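Local structure of 1H-3-hydroxy-4-oxoquinoline 2,4-dioxygenase (Pseudomonas putida, 3IBT) at residues Leu163-Arg167 and Asn168-Trp172; Glu176-Gln179 and Arg180-Glu184. The protein cleaves the heterocyclic ring of 3-hydroxy-1H-quinolin-4-one with O2, giving N-formylanthranilate and carbon monoxide, and needs no cofactor. All coordinates share one frame; numbering follows the deposited sequence.

Contact 1: residues Leu163-Arg167 and Asn168-Trp172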
loop_
_atom_site.group_PDB
_atom_site.type_symbol
_atom_site.label_atom_id
_atom_site.label_comp_id
_atom_site.label_asym_id
_atom_site.label_seq_id
_atom_site.Cartn_x
_atom_site.Cartn_y
_atom_site.Cartn_z
ATOM N N LEU A 163 -13.028 1.210 -11.639
ATOM C CA LEU A 163 -13.055 0.556 -12.948
ATOM C C LEU A 163 -11.919 1.065 -13.825
ATOM O O LEU A 163 -11.177 0.276 -14.393
ATOM C CB LEU A 163 -14.413 0.724 -13.635
ATOM C CG LEU A 163 -15.542 0.000 -12.910
ATOM C CD1 LEU A 163 -16.879 0.389 -13.441
ATOM C CD2 LEU A 163 -15.380 -1.472 -13.055
ATOM N N ASN A 164 -11.746 2.376 -13.895
ATOM C CA ASN A 164 -10.699 2.915 -14.749
ATOM C C ASN A 164 -9.334 2.403 -14.325
ATOM O O ASN A 164 -8.425 2.155 -15.172
ATOM C CB ASN A 164 -10.665 4.447 -14.754
ATOM C CG ASN A 164 -9.562 4.975 -15.668
ATOM O OD1 ASN A 164 -9.496 4.618 -16.848
ATOM N ND2 ASN A 164 -8.662 5.763 -15.120
ATOM N N HIS A 165 -9.202 2.276 -13.001
ATOM C CA HIS A 165 -7.956 1.839 -12.419
ATOM C C HIS A 165 -7.626 0.415 -12.878
ATOM O O HIS A 165 -6.571 0.153 -13.478
ATOM C CB HIS A 165 -8.011 1.907 -10.924
ATOM C CG HIS A 165 -6.739 1.503 -10.282
ATOM N ND1 HIS A 165 -5.615 2.297 -10.299
ATOM C CD2 HIS A 165 -6.396 0.380 -9.618
ATOM C CE1 HIS A 165 -4.636 1.690 -9.656
ATOM N NE2 HIS A 165 -5.080 0.518 -9.243
ATOM N N LEU A 166 -8.546 -0.503 -12.636
ATOM C CA LEU A 166 -8.326 -1.855 -13.069
ATOM C C LEU A 166 -8.684 -2.054 -14.549
ATOM O O LEU A 166 -9.000 -3.158 -14.997
ATOM C CB LEU A 166 -9.005 -2.847 -12.107
ATOM C CG LEU A 166 -10.457 -2.646 -11.679
ATOM C CD1 LEU A 166 -11.454 -3.133 -12.761
ATOM C CD2 LEU A 166 -10.659 -3.382 -10.395
ATOM N N ARG A 167 -8.598 -0.996 -15.342
ATOM C CA ARG A 167 -8.559 -1.196 -16.797
ATOM C C ARG A 167 -7.460 -0.460 -17.468
ATOM O O ARG A 167 -7.234 -0.677 -18.627
ATOM C CB ARG A 167 -9.862 -0.794 -17.484
ATOM C CG ARG A 167 -10.920 -1.856 -17.394
ATOM C CD ARG A 167 -12.295 -1.219 -17.215
ATOM N NE ARG A 167 -13.273 -2.151 -16.642
ATOM C CZ ARG A 167 -14.597 -2.005 -16.741
ATOM N NH1 ARG A 167 -15.119 -0.955 -17.385
ATOM N NH2 ARG A 167 -15.400 -2.914 -16.190
ATOM N N ASN A 168 -6.803 0.449 -16.773
ATOM C CA ASN A 168 -5.894 1.329 -17.469
ATOM C C ASN A 168 -4.598 1.587 -16.707
ATOM O O ASN A 168 -3.545 1.840 -17.317
ATOM C CB ASN A 168 -6.606 2.632 -17.880
ATOM C CG ASN A 168 -7.526 2.457 -19.106
ATOM O OD1 ASN A 168 -8.467 1.650 -19.089
ATOM N ND2 ASN A 168 -7.257 3.236 -20.174
ATOM N N GLU A 169 -4.669 1.509 -15.383
ATOM C CA GLU A 169 -3.469 1.610 -14.568
ATOM C C GLU A 169 -2.793 0.251 -14.531
ATOM O O GLU A 169 -1.775 0.026 -15.173
ATOM C CB GLU A 169 -3.785 2.071 -13.120
ATOM C CG GLU A 169 -3.542 3.569 -12.788
ATOM C CD GLU A 169 -4.647 4.499 -13.329
ATOM O OE1 GLU A 169 -5.832 4.059 -13.278
ATOM O OE2 GLU A 169 -4.345 5.645 -13.784
HETATM N N MSE A 170 -3.405 -0.650 -13.776
HETATM C CA MSE A 170 -2.749 -1.855 -13.310
HETATM C C MSE A 170 -2.439 -2.835 -14.442
HETATM O O MSE A 170 -1.343 -3.404 -14.477
HETATM C CB MSE A 170 -3.594 -2.533 -12.241
HETATM C CG MSE A 170 -3.828 -1.697 -11.034
HETATM SE SE MSE A 170 -4.350 -2.867 -9.489
HETATM C CE MSE A 170 -6.263 -3.165 -9.970
ATOM N N PRO A 171 -3.390 -3.034 -15.375
ATOM C CA PRO A 171 -3.084 -4.109 -16.292
ATOM C C PRO A 171 -2.083 -3.608 -17.353
ATOM O O PRO A 171 -1.524 -4.390 -18.104
ATOM C CB PRO A 171 -4.462 -4.466 -16.884
ATOM C CG PRO A 171 -5.474 -3.542 -16.213
ATOM C CD PRO A 171 -4.677 -2.391 -15.704
ATOM N N TRP A 172 -1.856 -2.297 -17.353
ATOM C CA TRP A 172 -0.925 -1.617 -18.248
ATOM C C TRP A 172 0.535 -1.996 -17.974
ATOM O O TRP A 172 1.342 -2.068 -18.914
ATOM C CB TRP A 172 -1.133 -0.102 -18.126
ATOM C CG TRP A 172 -0.089 0.730 -18.751
ATOM C CD1 TRP A 172 0.054 0.984 -20.075
ATOM C CD2 TRP A 172 0.966 1.443 -18.081
ATOM N NE1 TRP A 172 1.141 1.798 -20.286
ATOM C CE2 TRP A 172 1.723 2.097 -19.083
ATOM C CE3 TRP A 172 1.352 1.583 -16.738
ATOM C CZ2 TRP A 172 2.854 2.893 -18.788
ATOM C CZ3 TRP A 172 2.475 2.377 -16.437
ATOM C CH2 TRP A 172 3.214 3.021 -17.469
#
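His165, near the end of helix 160-169, meets Glu169 in its last turn and Met170 just beyond it. A wider pi-type turn interrupts the regular winding here. This helix lies in the cap of the alpha/beta-hydrolase fold, the helical insert between strands 115-119 and 207-212.

The backbone bonds centre on one carbonyl. His165 O accepts Glu169 N at 3.0 Å, an i to i+4 helical bond. It also accepts Met170 N at 3.3 Å, the i to i+5 bond of a pi-type turn. The two donors reach the oxygen from opposite faces of the carbonyl plane. A further bond from Asn168 N is weak.

The polar side-chain contact is slight. A trans first torsion (chi1 -178°) carries the His165 ring along the helix towards Glu169. Ring and carboxylate planes are 11° apart. ND1 of His165 gives only a weak bond to OE1 of Glu169, 3.5 Å long. The stronger partner of the carboxylate is Arg35, which forms a salt bridge with OE2.

The van der Waals and sulfur-aromatic contacts are made by Met170, present as selenomethionine, and Pro171. The SE of Met170 lies 4.4 Å from the centroid of the His165 ring, in an oblique Met-aromatic contact. Phe245 packs edge-to-face with the same ring. The Met170 chain bends at its last torsion (chi3 -79°), which turns the terminal methyl CE back towards Leu166. CE reaches CD2 of His165 at 3.6 Å and CB of Leu166 at 3.5 Å. The Pro171 ring follows, with its CG 3.7 Å from O of Leu166.

Contact 2: residues Glu176-Gln179 and Arg180-Glu184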
loop_
_atom_site.group_PDB
_atom_site.type_symbol
_atom_site.label_atom_id
_atom_site.label_comp_id
_atom_site.label_asym_id
_atom_site.label_seq_id
_atom_site.Cartn_x
_atom_site.Cartn_y
_atom_site.Cartn_z
ATOM N N GLU A 176 5.997 -9.273 -16.395
ATOM C CA GLU A 176 7.162 -9.425 -15.510
ATOM C C GLU A 176 7.041 -8.647 -14.161
ATOM O O GLU A 176 7.672 -8.988 -13.145
ATOM C CB GLU A 176 8.444 -9.079 -16.269
ATOM C CG GLU A 176 8.821 -10.131 -17.316
ATOM C CD GLU A 176 10.373 -9.992 -17.669
ATOM O OE1 GLU A 176 11.087 -8.967 -17.209
ATOM O OE2 GLU A 176 10.821 -10.874 -18.547
HETATM N N MSE A 177 6.218 -7.614 -14.135
HETATM C CA MSE A 177 5.981 -6.988 -12.870
HETATM C C MSE A 177 4.837 -7.715 -12.148
HETATM O O MSE A 177 4.938 -8.007 -10.959
HETATM C CB MSE A 177 5.703 -5.512 -13.047
HETATM C CG MSE A 177 5.734 -4.731 -11.741
HETATM SE SE MSE A 177 7.508 -4.612 -10.897
HETATM C CE MSE A 177 8.407 -3.520 -12.349
ATOM N N TRP A 178 3.760 -8.026 -12.861
ATOM C CA TRP A 178 2.664 -8.735 -12.234
ATOM C C TRP A 178 3.190 -9.972 -11.456
ATOM O O TRP A 178 2.700 -10.341 -10.362
ATOM C CB TRP A 178 1.577 -9.132 -13.258
ATOM C CG TRP A 178 0.423 -9.762 -12.528
ATOM C CD1 TRP A 178 0.112 -11.080 -12.487
ATOM C CD2 TRP A 178 -0.507 -9.103 -11.647
ATOM N NE1 TRP A 178 -0.980 -11.285 -11.673
ATOM C CE2 TRP A 178 -1.372 -10.088 -11.141
ATOM C CE3 TRP A 178 -0.701 -7.776 -11.259
ATOM C CZ2 TRP A 178 -2.421 -9.789 -10.251
ATOM C CZ3 TRP A 178 -1.732 -7.480 -10.362
ATOM C CH2 TRP A 178 -2.578 -8.480 -9.878
ATOM N N GLN A 179 4.211 -10.587 -12.040
ATOM C CA GLN A 179 4.770 -11.817 -11.537
ATOM C C GLN A 179 5.675 -11.548 -10.369
ATOM O O GLN A 179 5.523 -12.177 -9.334
ATOM C CB GLN A 179 5.520 -12.536 -12.644
ATOM C CG GLN A 179 4.589 -13.127 -13.697
ATOM C CD GLN A 179 5.328 -13.586 -14.948
ATOM O OE1 GLN A 179 6.562 -13.674 -14.968
ATOM N NE2 GLN A 179 4.570 -13.892 -16.000
ATOM N N ARG A 180 6.611 -10.613 -10.517
ATOM C CA ARG A 180 7.464 -10.260 -9.386
ATOM C C ARG A 180 6.585 -10.026 -8.141
ATOM O O ARG A 180 6.902 -10.484 -7.036
ATOM C CB ARG A 180 8.361 -9.047 -9.690
ATOM C CG ARG A 180 9.122 -8.556 -8.439
ATOM C CD ARG A 180 10.604 -8.270 -8.622
ATOM N NE ARG A 180 10.816 -7.111 -9.483
ATOM C CZ ARG A 180 11.065 -7.182 -10.787
ATOM N NH1 ARG A 180 11.220 -6.068 -11.489
ATOM N NH2 ARG A 180 11.155 -8.364 -11.388
ATOM N N ALA A 181 5.464 -9.347 -8.368
ATOM C CA ALA A 181 4.559 -8.952 -7.332
ATOM C C ALA A 181 4.071 -10.184 -6.581
ATOM O O ALA A 181 4.006 -10.216 -5.342
ATOM C CB ALA A 181 3.402 -8.217 -7.944
ATOM N N CYS A 182 3.767 -11.214 -7.351
ATOM C CA CYS A 182 3.245 -12.424 -6.765
ATOM C C CYS A 182 4.309 -13.199 -6.021
ATOM O O CYS A 182 4.077 -13.624 -4.888
ATOM C CB CYS A 182 2.484 -13.242 -7.796
ATOM S SG CYS A 182 1.060 -12.237 -8.323
ATOM N N ARG A 183 5.490 -13.308 -6.606
ATOM C CA ARG A 183 6.581 -13.956 -5.917
ATOM C C ARG A 183 6.798 -13.245 -4.602
ATOM O O ARG A 183 7.013 -13.865 -3.548
ATOM C CB ARG A 183 7.868 -13.812 -6.694
ATOM C CG ARG A 183 8.001 -14.557 -7.974
ATOM C CD ARG A 183 9.471 -14.563 -8.257
ATOM N NE ARG A 183 10.104 -13.413 -7.579
ATOM C CZ ARG A 183 10.692 -12.397 -8.226
ATOM N NH1 ARG A 183 10.748 -12.373 -9.589
ATOM N NH2 ARG A 183 11.240 -11.407 -7.509
ATOM N N GLU A 184 6.749 -11.928 -4.664
ATOM C CA GLU A 184 7.117 -11.172 -3.503
ATOM C C GLU A 184 6.104 -11.210 -2.417
ATOM O O GLU A 184 6.473 -11.401 -1.265
ATOM C CB GLU A 184 7.467 -9.747 -3.864
ATOM C CG GLU A 184 8.752 -9.719 -4.631
ATOM C CD GLU A 184 9.839 -10.481 -3.915
ATOM O OE1 GLU A 184 9.950 -10.351 -2.670
ATOM O OE2 GLU A 184 10.573 -11.216 -4.602
#
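Trp178 and Cys182 sit one turn apart on helix 175-192, and the Cys182 sulfur lies over one face of the Trp178 indole. The indole swings out with CG opposite the backbone N (chi1 -175°). SG of Cys182 is anti to the carbonyl carbon (chi1 -63°), which leans it back towards Trp178 and over the ring near its rim. SG is 4.4 Å from the centroid of the five-membered ring and 24° off the ring normal. This is a Cys sulfur-aromatic contact. Phe149 and Arg146 of helix 142-154 also touch this indole.

Met177, a selenomethionine, bends twice, at chi2 and chi3. This brings CE to 3.9 Å from NH1 of Arg180. The Arg180 chain is bent as well, and its guanidinium makes a cation-pi contact with Phe68.

Backbone bonds run alongside. Arg183 N bonds to Gln179 O and Ala181 N to Met177 O, both at 3.0 Å; the bond from Cys182 N to Trp178 O is weak.

Arg183 bends at chi3, and its NH2 meets OE2 of Glu184 at 3.0 Å, close to the guanidinium plane. NH2 also forms a salt bridge with Asp67. Two carboxylates thus share one guanidinium nitrogen, which would probably favour their charged forms.

Overall arrangement
Contacts 1 and 2 follow in series along the chain, on the successive helices 160-169 and 175-192. Their centres are about 17 Å apart. Three residues separate them along the chain, and they do not touch each other. Both border residues that probably bind the substrate, as judged from relatives. At nearest side-chain atoms, His165 of contact 1 is about 3 Å from Gln32. Ala181 of contact 2 is about 4 Å from Trp30. Trp153, on helix 142-154, is common to both: Met170 and Trp178 each lie about 4 Å from its side chain, nearest atoms. Both contacts thus border the probable substrate pocket, on successive cap helices. Phe245, which touches contact 1, follows the probable active-site His244.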